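Local coordinates for protein imidazolonepropionase (Unidentified, PDB 2Q09) that hydrolyses a ring carbon-nitrogen bond of imidazolone-5-propanoate to give N-formimidoyl-L-glutamate, the third step of histidine degradation, at residues A[74-78]-A[122-127]; A[136-142]-A[167-173]; A[107-112]-A[144-150]; A[129-135]-A[326-330]. All coordinates share one frame. Residue numbers count along the deposited sequence, not the author numbering.

Contact 1 of 4, residues A[74-78]-A[122-127]; sequences HLIFA and LALPRV. With FE (Fe (III) ion), chain B.
A loop that leaves a metal site can be held by one arginine reading its carbonyls, and residues 74-78 against 122-127 make a clear case. The loop follows strand 63-73 without regular structure; its backbone is extended at F77, and the CA atoms come closest at I76 and A123, 5.7 Å apart. Residues 122-127 belong to helix 116-133, kinked where P125 has no amide hydrogen to give and R126 N makes only a weak bond to A123 O, 3.1 Å. R126, with chi1 m and chi2 and chi3 t, reaches out almost fully extended. R126 NH1 satisfies two acceptors, donating to L75 O at 2.9 Å and to F77 O at 3.0 Å, while R126 NH2 adds a weak bond to F77 O at 3.5 Å. The same guanidinium lies flat on the F77 ring (chi1 p), planes 9° apart, with R126 CZ 3.6 Å from the ring centroid in a cation-pi stack. L75 CD1 packs on A123 CB (3.9 Å) and V127 CG2 (3.8 Å), and L122 CD1 meets A78 CB at 4.0 Å. The A78 amide is satisfied by T111 OG1. At the loop's start, H74 NE2 binds the iron at 2.1 Å and water 1 lies 2.4 Å from it. H72 and H74 form the HxH motif at the end of the first barrel strand, with H242 and D317 completing the protein ligands, typical of the amidohydrolase superfamily.

Contact 2 of 4, residues A[136-142]-A[167-173]; sequences TTVEIKS and IRVKTTL
Neighbouring strands of a TIM barrel pair in parallel, and residues 136-142 with 167-173 follow the rule closely. Strands 136-141 and 168-173 run 4.7 Å apart at closest approach, their directions 22° apart, with T137 opposite R168 and so on to K141 opposite T172. The ladder zigzags through six bonds, from R168 N to T136 O (2.8 Å) to S142 N to T172 O (2.9 Å). Helix 148-164 connects the strands, a beta-alpha-beta crossover, and packs on T171, whose OG1 bonds to L207 O. T172, chi1 m, is the most deeply covered residue; T172 OG1 donates to E139 OE2 at 2.7 Å, and E139 OE2 also takes K141 NZ at 2.7 Å in a salt bridge. K240 and D212 extend this charged cluster. K170, second in covered area, lays CG 4.2 Å from T137 CG2 before its amine leaves for E360. V138, chi1 p, points to the other face, V138 CG1 standing 3.4 Å from I167 CD1 and 4.0 Å from V169 CG2. V138, I140, V169 and I167 thus form an apolar seam, with L130 of helix 116-133 on V138, whereas the linked charges of E139, K141 and T172's face are consistent with holding K141 in place, its side chain about 4 Å from the iron.

Contact 3 of 4, residues A[107-112]-A[144-150]; sequences TVRATR and YGLTLED. With DI6 (3-[(4S)-2,5-dioxoimidazolidin-4-yl]propanoic acid), chain C.
In a TIM barrel the loops after the strands carry the substrate site, and residues 144-150, which lead from strand 135-141 into helix 148-164, lie here against helix 107-112. Y144 (chi1 m, chi2 -49°) slides its ring under T107, whose CG2 stands 3.7 Å from the ring centroid, a CH-pi contact over the face. V108 CA meets Y144 O at 3.3 Å, the CA atoms of the two residues being 4.6 Å apart. V108, chi1 t, sets CG2 4.0 Å from L146 CD1; L146 itself has left-handed backbone angles (54/36). R112, chi1 m and then extended, sends NE to G145 O (2.8 Å) and NH2 to L146 O (3.2 Å), while NH1 pairs with E182. T147, chi1 p, is the N-cap: its OG1 accepts from D150 N at 2.9 Å and donates to D150 OD2 at 2.6 Å. R81, H177, Q245 and T322 also hydrogen-bond the inhibitor DI6; Y144 OH donates to DI6 O9 at 2.7 Å.

Contact 4 of 4, residues A[129-135]-A[326-330]; sequences SLIREGV and VSLRM
Amides at the start of one helix can be met by a carboxylate from the end of another, and this is how helix 116-133, ending in 129-135, meets 326-330 at the start of helix 328-339, both in the TIM-barrel domain. The first helix closes in a Schellman motif: G134 takes positive phi (109°), V135 N bonds to L130 O at 3.1 Å and G134 N to I131 O at 2.9 Å, and the chain passes directly into strand 135-141. The CA atoms of L130 and S327 are 6.3 Å apart. Among the polar contacts, E133 (chi1 m, chi2 t) presents its carboxylate to the second helix's N-terminus: OE1 accepts from L328 N at 2.7 Å and weakly from R329 N at 3.3 Å, while OE2 accepts from S327 OG at 2.6 Å. S327, chi1 t, is the N-cap, its OG accepting from M330 N, a selenomethionine amide, at 3.1 Å. R329 turns its guanidinium to Q394 and to L386 O. The apolar contacts lie alongside: V135 CG2 touches L328 CD2 at 3.7 Å, and L130 CG approaches V326 CG1 at 4.3 Å. Finally, water 2 donates to V326 O at 2.7 Å and, weakly, to E133 OE2 at 3.2 Å.

Overall arrangement
The four contacts join different parts of one barrel. Contact 2, the innermost at about 7 Å from its centre to that of the chain, is built on a backbone ladder; contact 3, about 21 Å out, relies on one arginine donating to loop carbonyls and on packing round Y144, yet is mostly buried. Contacts 1 and 4 share helix 116-133, the first buried, the second only partly, and use opposite chemistry: an arginine gathers carbonyl oxygens in contact 1, a glutamate gathers amides in contact 4. I76 and L75 pack on I140, and I131 on I167, tying both to contact 2. Contact 1 reaches contact 3 through A78 and T111, whereas contacts 3 and 4 stay about 12 Å apart at their nearest atoms.

Contact 1 of 4, residues A[74-78]-A[122-127]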
# COMPACT_ATOMS: atom_id res chain seq x y z
N HIS A 74 5.04 5.74 -0.67
CA HIS A 74 5.47 7.01 -1.25
C HIS A 74 6.85 6.68 -1.80
O HIS A 74 7.77 7.47 -1.65
CB HIS A 74 5.67 8.10 -0.19
CG HIS A 74 4.47 8.41 0.66
ND1 HIS A 74 3.82 9.63 0.60
CD2 HIS A 74 3.87 7.72 1.66
CE1 HIS A 74 2.89 9.67 1.53
NE2 HIS A 74 2.89 8.53 2.19
N LEU A 75 7.02 5.52 -2.45
CA LEU A 75 8.35 5.13 -2.92
C LEU A 75 8.98 5.96 -4.03
O LEU A 75 10.17 5.80 -4.31
CB LEU A 75 8.36 3.64 -3.31
CG LEU A 75 7.60 3.14 -4.54
CD1 LEU A 75 8.41 3.43 -5.81
CD2 LEU A 75 7.39 1.63 -4.39
N ILE A 76 8.20 6.84 -4.65
CA ILE A 76 8.75 7.71 -5.70
C ILE A 76 9.20 9.03 -5.07
O ILE A 76 8.37 9.78 -4.53
CB ILE A 76 7.70 8.01 -6.79
CG1 ILE A 76 7.52 6.77 -7.68
CG2 ILE A 76 8.13 9.23 -7.62
CD1 ILE A 76 6.47 6.97 -8.79
N PHE A 77 10.49 9.32 -5.15
CA PHE A 77 11.00 10.56 -4.58
C PHE A 77 12.48 10.71 -4.89
O PHE A 77 13.15 9.72 -5.21
CB PHE A 77 10.79 10.56 -3.06
CG PHE A 77 11.54 9.47 -2.34
CD1 PHE A 77 12.88 9.64 -2.03
CD2 PHE A 77 10.92 8.27 -2.02
CE1 PHE A 77 13.60 8.63 -1.41
CE2 PHE A 77 11.63 7.24 -1.40
CZ PHE A 77 12.97 7.42 -1.09
N ALA A 78 12.96 11.94 -4.79
CA ALA A 78 14.37 12.23 -5.01
C ALA A 78 14.95 12.81 -3.72
O ALA A 78 14.21 13.08 -2.78
CB ALA A 78 14.54 13.24 -6.16
N LEU A 122 15.50 6.14 -9.97
CA LEU A 122 15.66 6.11 -8.51
C LEU A 122 14.69 5.12 -7.87
O LEU A 122 15.00 4.50 -6.84
CB LEU A 122 15.43 7.49 -7.92
CG LEU A 122 16.55 8.52 -8.10
CD1 LEU A 122 16.06 9.89 -7.68
CD2 LEU A 122 17.76 8.09 -7.26
N ALA A 123 13.52 4.98 -8.47
CA ALA A 123 12.49 4.09 -7.94
C ALA A 123 12.65 2.62 -8.32
O ALA A 123 12.17 1.75 -7.59
CB ALA A 123 11.10 4.59 -8.37
N LEU A 124 13.28 2.34 -9.46
CA LEU A 124 13.46 0.96 -9.91
C LEU A 124 13.99 0.01 -8.82
O LEU A 124 13.34 -0.97 -8.48
CB LEU A 124 14.40 0.89 -11.12
CG LEU A 124 13.81 1.29 -12.47
CD1 LEU A 124 14.88 1.23 -13.56
CD2 LEU A 124 12.66 0.34 -12.81
N PRO A 125 15.18 0.30 -8.26
CA PRO A 125 15.76 -0.56 -7.22
C PRO A 125 14.87 -0.73 -5.99
O PRO A 125 14.92 -1.77 -5.32
CB PRO A 125 17.07 0.14 -6.89
CG PRO A 125 16.75 1.57 -7.16
CD PRO A 125 16.01 1.49 -8.47
N ARG A 126 14.06 0.27 -5.68
CA ARG A 126 13.16 0.19 -4.54
C ARG A 126 12.06 -0.82 -4.83
O ARG A 126 11.76 -1.69 -4.01
CB ARG A 126 12.56 1.57 -4.24
CG ARG A 126 13.63 2.63 -3.88
CD ARG A 126 13.04 4.05 -3.83
NE ARG A 126 14.12 5.04 -3.71
CZ ARG A 126 14.00 6.32 -4.04
NH1 ARG A 126 12.86 6.79 -4.52
NH2 ARG A 126 15.05 7.13 -3.91
N VAL A 127 11.45 -0.72 -6.01
CA VAL A 127 10.40 -1.65 -6.39
C VAL A 127 10.94 -3.08 -6.50
O VAL A 127 10.24 -4.03 -6.19
CB VAL A 127 9.75 -1.27 -7.73
CG1 VAL A 127 8.66 -2.29 -8.10
CG2 VAL A 127 9.14 0.12 -7.62
FE FE B . 2.00 7.81 3.92
O HOH W 1 2.90 8.44 6.11

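Contact 2 of 4, residues A[136-142]-A[167-173]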
# COMPACT_ATOMS: atom_id res chain seq x y z
N THR A 136 3.22 -8.26 -5.33
CA THR A 136 2.78 -8.31 -6.72
C THR A 136 1.91 -7.13 -7.11
O THR A 136 1.65 -6.90 -8.30
CB THR A 136 2.04 -9.63 -7.01
OG1 THR A 136 1.02 -9.83 -6.02
CG2 THR A 136 3.03 -10.80 -6.97
N THR A 137 1.45 -6.38 -6.12
CA THR A 137 0.66 -5.17 -6.35
C THR A 137 1.12 -4.13 -5.33
O THR A 137 1.15 -4.40 -4.13
CB THR A 137 -0.86 -5.39 -6.14
OG1 THR A 137 -1.36 -6.29 -7.14
CG2 THR A 137 -1.60 -4.06 -6.24
N VAL A 138 1.50 -2.96 -5.82
CA VAL A 138 1.94 -1.89 -4.93
C VAL A 138 1.21 -0.60 -5.26
O VAL A 138 0.94 -0.31 -6.42
CB VAL A 138 3.48 -1.65 -5.05
CG1 VAL A 138 3.86 -1.28 -6.49
CG2 VAL A 138 3.92 -0.55 -4.10
N GLU A 139 0.86 0.16 -4.22
CA GLU A 139 0.19 1.45 -4.40
C GLU A 139 1.26 2.53 -4.23
O GLU A 139 2.04 2.49 -3.26
CB GLU A 139 -0.89 1.63 -3.33
CG GLU A 139 -1.72 2.92 -3.50
CD GLU A 139 -1.37 4.00 -2.48
OE1 GLU A 139 -0.25 3.96 -1.90
OE2 GLU A 139 -2.21 4.89 -2.26
N ILE A 140 1.31 3.47 -5.16
CA ILE A 140 2.29 4.55 -5.11
C ILE A 140 1.59 5.90 -5.17
O ILE A 140 0.76 6.15 -6.05
CB ILE A 140 3.29 4.43 -6.28
CG1 ILE A 140 4.00 3.07 -6.21
CG2 ILE A 140 4.32 5.56 -6.20
CD1 ILE A 140 4.96 2.80 -7.38
N LYS A 141 1.92 6.77 -4.22
CA LYS A 141 1.30 8.09 -4.16
C LYS A 141 2.18 9.18 -4.76
O LYS A 141 3.39 9.00 -4.93
CB LYS A 141 1.02 8.46 -2.70
CG LYS A 141 0.29 7.38 -1.91
CD LYS A 141 0.32 7.69 -0.42
CE LYS A 141 -0.28 6.53 0.38
NZ LYS A 141 -1.69 6.26 -0.03
N SER A 142 1.56 10.31 -5.10
CA SER A 142 2.30 11.46 -5.60
C SER A 142 2.52 12.21 -4.28
O SER A 142 2.80 11.59 -3.27
CB SER A 142 1.45 12.27 -6.59
OG SER A 142 0.23 12.71 -6.03
N ILE A 167 4.88 -6.17 -12.00
CA ILE A 167 4.19 -5.83 -10.76
C ILE A 167 3.03 -4.88 -11.08
O ILE A 167 3.15 -4.03 -11.97
CB ILE A 167 5.21 -5.16 -9.78
CG1 ILE A 167 4.71 -5.22 -8.33
CG2 ILE A 167 5.51 -3.74 -10.22
CD1 ILE A 167 3.54 -4.34 -8.03
N ARG A 168 1.90 -5.04 -10.39
CA ARG A 168 0.75 -4.18 -10.61
C ARG A 168 0.90 -2.91 -9.79
O ARG A 168 1.25 -2.96 -8.60
CB ARG A 168 -0.55 -4.89 -10.23
CG ARG A 168 -0.82 -6.17 -11.02
CD ARG A 168 -2.07 -6.87 -10.49
NE ARG A 168 -2.24 -8.20 -11.07
CZ ARG A 168 -2.76 -8.45 -12.27
NH1 ARG A 168 -3.18 -7.45 -13.04
NH2 ARG A 168 -2.86 -9.70 -12.70
N VAL A 169 0.64 -1.77 -10.41
CA VAL A 169 0.76 -0.50 -9.70
C VAL A 169 -0.56 0.25 -9.67
O VAL A 169 -1.21 0.41 -10.70
CB VAL A 169 1.82 0.42 -10.37
CG1 VAL A 169 1.87 1.76 -9.65
CG2 VAL A 169 3.18 -0.26 -10.35
N LYS A 170 -0.95 0.70 -8.49
CA LYS A 170 -2.16 1.49 -8.34
C LYS A 170 -1.62 2.87 -7.99
O LYS A 170 -0.75 3.01 -7.12
CB LYS A 170 -3.03 0.96 -7.19
CG LYS A 170 -3.47 -0.49 -7.35
CD LYS A 170 -4.34 -0.71 -8.58
CE LYS A 170 -5.69 -0.03 -8.45
NZ LYS A 170 -6.59 -0.41 -9.58
N THR A 171 -2.12 3.90 -8.67
CA THR A 171 -1.63 5.24 -8.40
C THR A 171 -2.60 6.03 -7.55
O THR A 171 -3.82 5.85 -7.63
CB THR A 171 -1.40 6.02 -9.71
OG1 THR A 171 -2.63 6.09 -10.45
CG2 THR A 171 -0.34 5.32 -10.56
N THR A 172 -2.06 6.94 -6.74
CA THR A 172 -2.88 7.75 -5.88
C THR A 172 -2.38 9.19 -5.87
O THR A 172 -1.21 9.45 -5.60
CB THR A 172 -2.87 7.21 -4.44
OG1 THR A 172 -3.38 5.87 -4.43
CG2 THR A 172 -3.74 8.07 -3.54
N LEU A 173 -3.28 10.12 -6.19
CA LEU A 173 -2.94 11.53 -6.21
C LEU A 173 -2.95 12.08 -4.79
O LEU A 173 -4.00 12.13 -4.14
CB LEU A 173 -3.96 12.30 -7.05
CG LEU A 173 -3.71 13.81 -7.13
CD1 LEU A 173 -2.44 14.07 -7.92
CD2 LEU A 173 -4.90 14.50 -7.79

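Contact 3 of 4, residues A[107-112]-A[144-150]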
# COMPACT_ATOMS: atom_id res chain seq x y z
N THR A 107 12.36 17.30 0.43
CA THR A 107 12.03 16.20 -0.48
C THR A 107 11.24 16.77 -1.66
O THR A 107 11.39 16.33 -2.80
CB THR A 107 11.18 15.12 0.22
OG1 THR A 107 11.95 14.50 1.26
CG2 THR A 107 10.77 14.06 -0.78
N VAL A 108 10.39 17.75 -1.38
CA VAL A 108 9.60 18.38 -2.44
C VAL A 108 10.51 19.10 -3.44
O VAL A 108 10.36 18.96 -4.66
CB VAL A 108 8.59 19.39 -1.85
CG1 VAL A 108 7.90 20.15 -2.98
CG2 VAL A 108 7.56 18.65 -1.01
N ARG A 109 11.47 19.87 -2.93
CA ARG A 109 12.37 20.58 -3.83
C ARG A 109 13.21 19.61 -4.65
O ARG A 109 13.39 19.78 -5.86
CB ARG A 109 13.28 21.52 -3.03
CG ARG A 109 12.53 22.61 -2.27
CD ARG A 109 13.50 23.62 -1.68
NE ARG A 109 12.86 24.59 -0.79
CZ ARG A 109 11.85 25.38 -1.11
NH1 ARG A 109 11.32 25.33 -2.33
NH2 ARG A 109 11.36 26.24 -0.23
N ALA A 110 13.73 18.58 -4.00
CA ALA A 110 14.55 17.59 -4.70
C ALA A 110 13.72 16.86 -5.76
O ALA A 110 14.20 16.59 -6.86
CB ALA A 110 15.13 16.58 -3.71
N THR A 111 12.47 16.53 -5.43
CA THR A 111 11.62 15.81 -6.36
C THR A 111 11.15 16.69 -7.52
O THR A 111 11.07 16.23 -8.66
CB THR A 111 10.40 15.18 -5.63
OG1 THR A 111 10.88 14.29 -4.61
CG2 THR A 111 9.54 14.38 -6.60
N ARG A 112 10.87 17.96 -7.25
CA ARG A 112 10.46 18.88 -8.32
C ARG A 112 11.63 19.03 -9.29
O ARG A 112 11.46 19.04 -10.51
CB ARG A 112 10.15 20.26 -7.78
CG ARG A 112 8.87 20.40 -6.99
CD ARG A 112 8.79 21.82 -6.47
NE ARG A 112 7.47 22.14 -5.93
CZ ARG A 112 7.13 23.34 -5.48
NH1 ARG A 112 8.04 24.32 -5.50
NH2 ARG A 112 5.90 23.58 -5.06
N TYR A 144 4.88 14.72 -3.55
CA TYR A 144 6.17 15.38 -3.34
C TYR A 144 6.45 16.37 -4.47
O TYR A 144 7.58 16.85 -4.62
CB TYR A 144 7.30 14.34 -3.26
CG TYR A 144 7.29 13.52 -1.98
CD1 TYR A 144 7.19 14.15 -0.74
CD2 TYR A 144 7.40 12.13 -2.01
CE1 TYR A 144 7.19 13.42 0.45
CE2 TYR A 144 7.40 11.38 -0.83
CZ TYR A 144 7.30 12.03 0.40
OH TYR A 144 7.32 11.30 1.56
N GLY A 145 5.41 16.68 -5.24
CA GLY A 145 5.55 17.61 -6.35
C GLY A 145 4.96 18.96 -5.96
O GLY A 145 5.60 20.00 -6.11
N LEU A 146 3.73 18.93 -5.45
CA LEU A 146 3.04 20.14 -5.02
C LEU A 146 2.93 21.25 -6.07
O LEU A 146 3.02 22.45 -5.76
CB LEU A 146 3.66 20.66 -3.72
CG LEU A 146 3.64 19.63 -2.57
CD1 LEU A 146 3.97 20.32 -1.25
CD2 LEU A 146 2.26 18.97 -2.47
N THR A 147 2.76 20.83 -7.32
CA THR A 147 2.53 21.71 -8.47
C THR A 147 1.78 20.77 -9.40
O THR A 147 1.89 19.55 -9.25
CB THR A 147 3.83 22.15 -9.20
OG1 THR A 147 4.35 21.06 -9.97
CG2 THR A 147 4.88 22.63 -8.19
N LEU A 148 1.00 21.29 -10.34
CA LEU A 148 0.27 20.41 -11.23
C LEU A 148 1.21 19.50 -12.02
O LEU A 148 1.06 18.27 -12.00
CB LEU A 148 -0.61 21.21 -12.19
CG LEU A 148 -1.57 20.40 -13.08
CD1 LEU A 148 -2.72 21.29 -13.54
CD2 LEU A 148 -0.82 19.81 -14.27
N GLU A 149 2.18 20.09 -12.72
CA GLU A 149 3.10 19.30 -13.52
C GLU A 149 3.91 18.27 -12.73
O GLU A 149 4.12 17.15 -13.18
CB GLU A 149 4.07 20.20 -14.29
CG GLU A 149 3.41 21.04 -15.37
CD GLU A 149 2.88 22.37 -14.86
OE1 GLU A 149 2.73 22.53 -13.63
OE2 GLU A 149 2.61 23.25 -15.70
N ASP A 150 4.38 18.66 -11.55
CA ASP A 150 5.19 17.73 -10.77
C ASP A 150 4.37 16.58 -10.16
O ASP A 150 4.85 15.46 -10.08
CB ASP A 150 5.96 18.49 -9.70
CG ASP A 150 7.00 19.43 -10.31
OD1 ASP A 150 7.95 18.93 -10.96
OD2 ASP A 150 6.87 20.66 -10.17
N1 DI6 C . 2.54 11.26 7.21
C2 DI6 C . 3.77 10.70 7.22
O2 DI6 C . 4.31 10.11 8.15
C3 DI6 C . 4.37 10.97 5.82
N4 DI6 C . 3.28 11.72 5.16
C5 DI6 C . 2.27 11.83 6.04
O5 DI6 C . 1.21 12.39 5.78
C6 DI6 C . 5.66 11.77 5.91
C7 DI6 C . 6.28 12.06 4.55
C8 DI6 C . 7.59 12.86 4.59
O9 DI6 C . 8.30 12.85 3.56
O10 DI6 C . 7.92 13.50 5.62

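Contact 4 of 4, residues A[129-135]-A[326-330]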
# COMPACT_ATOMS: atom_id res chain seq x y z
N SER A 129 13.13 -4.48 -4.67
CA SER A 129 13.24 -5.09 -3.35
C SER A 129 11.88 -5.61 -2.91
O SER A 129 11.78 -6.67 -2.28
CB SER A 129 13.78 -4.09 -2.33
OG SER A 129 15.19 -3.97 -2.46
N LEU A 130 10.82 -4.88 -3.24
CA LEU A 130 9.48 -5.32 -2.86
C LEU A 130 9.14 -6.56 -3.69
O LEU A 130 8.56 -7.52 -3.17
CB LEU A 130 8.45 -4.22 -3.13
CG LEU A 130 8.51 -2.98 -2.22
CD1 LEU A 130 7.40 -2.02 -2.60
CD2 LEU A 130 8.36 -3.41 -0.77
N ILE A 131 9.51 -6.55 -4.97
CA ILE A 131 9.24 -7.68 -5.86
C ILE A 131 9.80 -8.99 -5.30
O ILE A 131 9.08 -9.99 -5.23
CB ILE A 131 9.84 -7.41 -7.27
CG1 ILE A 131 8.87 -6.57 -8.12
CG2 ILE A 131 10.07 -8.74 -8.01
CD1 ILE A 131 8.21 -5.45 -7.39
N ARG A 132 11.06 -9.00 -4.90
CA ARG A 132 11.65 -10.22 -4.38
C ARG A 132 11.09 -10.67 -3.03
O ARG A 132 11.29 -11.82 -2.63
CB ARG A 132 13.17 -10.09 -4.31
CG ARG A 132 13.67 -9.01 -3.40
CD ARG A 132 15.15 -8.77 -3.65
NE ARG A 132 15.73 -7.88 -2.65
CZ ARG A 132 16.92 -7.31 -2.76
NH1 ARG A 132 17.67 -7.52 -3.83
NH2 ARG A 132 17.36 -6.52 -1.79
N GLU A 133 10.38 -9.79 -2.33
CA GLU A 133 9.76 -10.15 -1.07
C GLU A 133 8.42 -10.82 -1.35
O GLU A 133 7.80 -11.39 -0.45
CB GLU A 133 9.46 -8.92 -0.20
CG GLU A 133 10.64 -8.25 0.43
CD GLU A 133 10.24 -7.41 1.64
OE1 GLU A 133 9.17 -6.78 1.60
OE2 GLU A 133 11.01 -7.38 2.63
N GLY A 134 7.97 -10.73 -2.60
CA GLY A 134 6.70 -11.33 -2.96
C GLY A 134 5.58 -10.34 -3.22
O GLY A 134 4.42 -10.74 -3.36
N VAL A 135 5.89 -9.05 -3.28
CA VAL A 135 4.84 -8.05 -3.52
C VAL A 135 4.49 -8.06 -5.01
O VAL A 135 5.36 -7.89 -5.86
CB VAL A 135 5.30 -6.64 -3.12
CG1 VAL A 135 4.21 -5.62 -3.46
CG2 VAL A 135 5.59 -6.59 -1.61
N VAL A 326 12.37 -0.04 2.99
CA VAL A 326 11.79 -0.70 1.84
C VAL A 326 11.61 -2.19 2.09
O VAL A 326 12.37 -3.02 1.60
CB VAL A 326 12.66 -0.49 0.61
CG1 VAL A 326 11.99 -1.09 -0.62
CG2 VAL A 326 12.90 1.02 0.40
N SER A 327 10.58 -2.50 2.87
CA SER A 327 10.28 -3.88 3.20
C SER A 327 8.84 -3.99 3.69
O SER A 327 8.46 -3.33 4.67
CB SER A 327 11.23 -4.38 4.30
OG SER A 327 10.93 -5.72 4.65
N LEU A 328 8.04 -4.80 3.02
CA LEU A 328 6.66 -5.00 3.45
C LEU A 328 6.67 -5.99 4.61
O LEU A 328 5.95 -5.84 5.59
CB LEU A 328 5.79 -5.55 2.32
CG LEU A 328 4.37 -5.94 2.75
CD1 LEU A 328 3.64 -4.71 3.30
CD2 LEU A 328 3.61 -6.53 1.57
N ARG A 329 7.51 -7.02 4.48
CA ARG A 329 7.58 -8.03 5.52
C ARG A 329 8.07 -7.49 6.86
O ARG A 329 7.63 -7.96 7.91
CB ARG A 329 8.44 -9.21 5.05
CG ARG A 329 7.73 -9.99 3.93
CD ARG A 329 8.53 -11.17 3.42
NE ARG A 329 8.69 -12.20 4.43
CZ ARG A 329 9.32 -13.35 4.21
NH1 ARG A 329 9.83 -13.60 3.01
NH2 ARG A 329 9.47 -14.24 5.19
N MSE A 330 8.95 -6.49 6.84
CA MSE A 330 9.43 -5.90 8.09
C MSE A 330 8.21 -5.22 8.72
O MSE A 330 8.04 -5.23 9.95
CB MSE A 330 10.51 -4.86 7.81
CG MSE A 330 11.12 -4.24 9.06
SE MSE A 330 12.19 -5.52 10.09
CE MSE A 330 11.07 -5.68 11.64
O HOH W 2 13.32 -5.57 1.33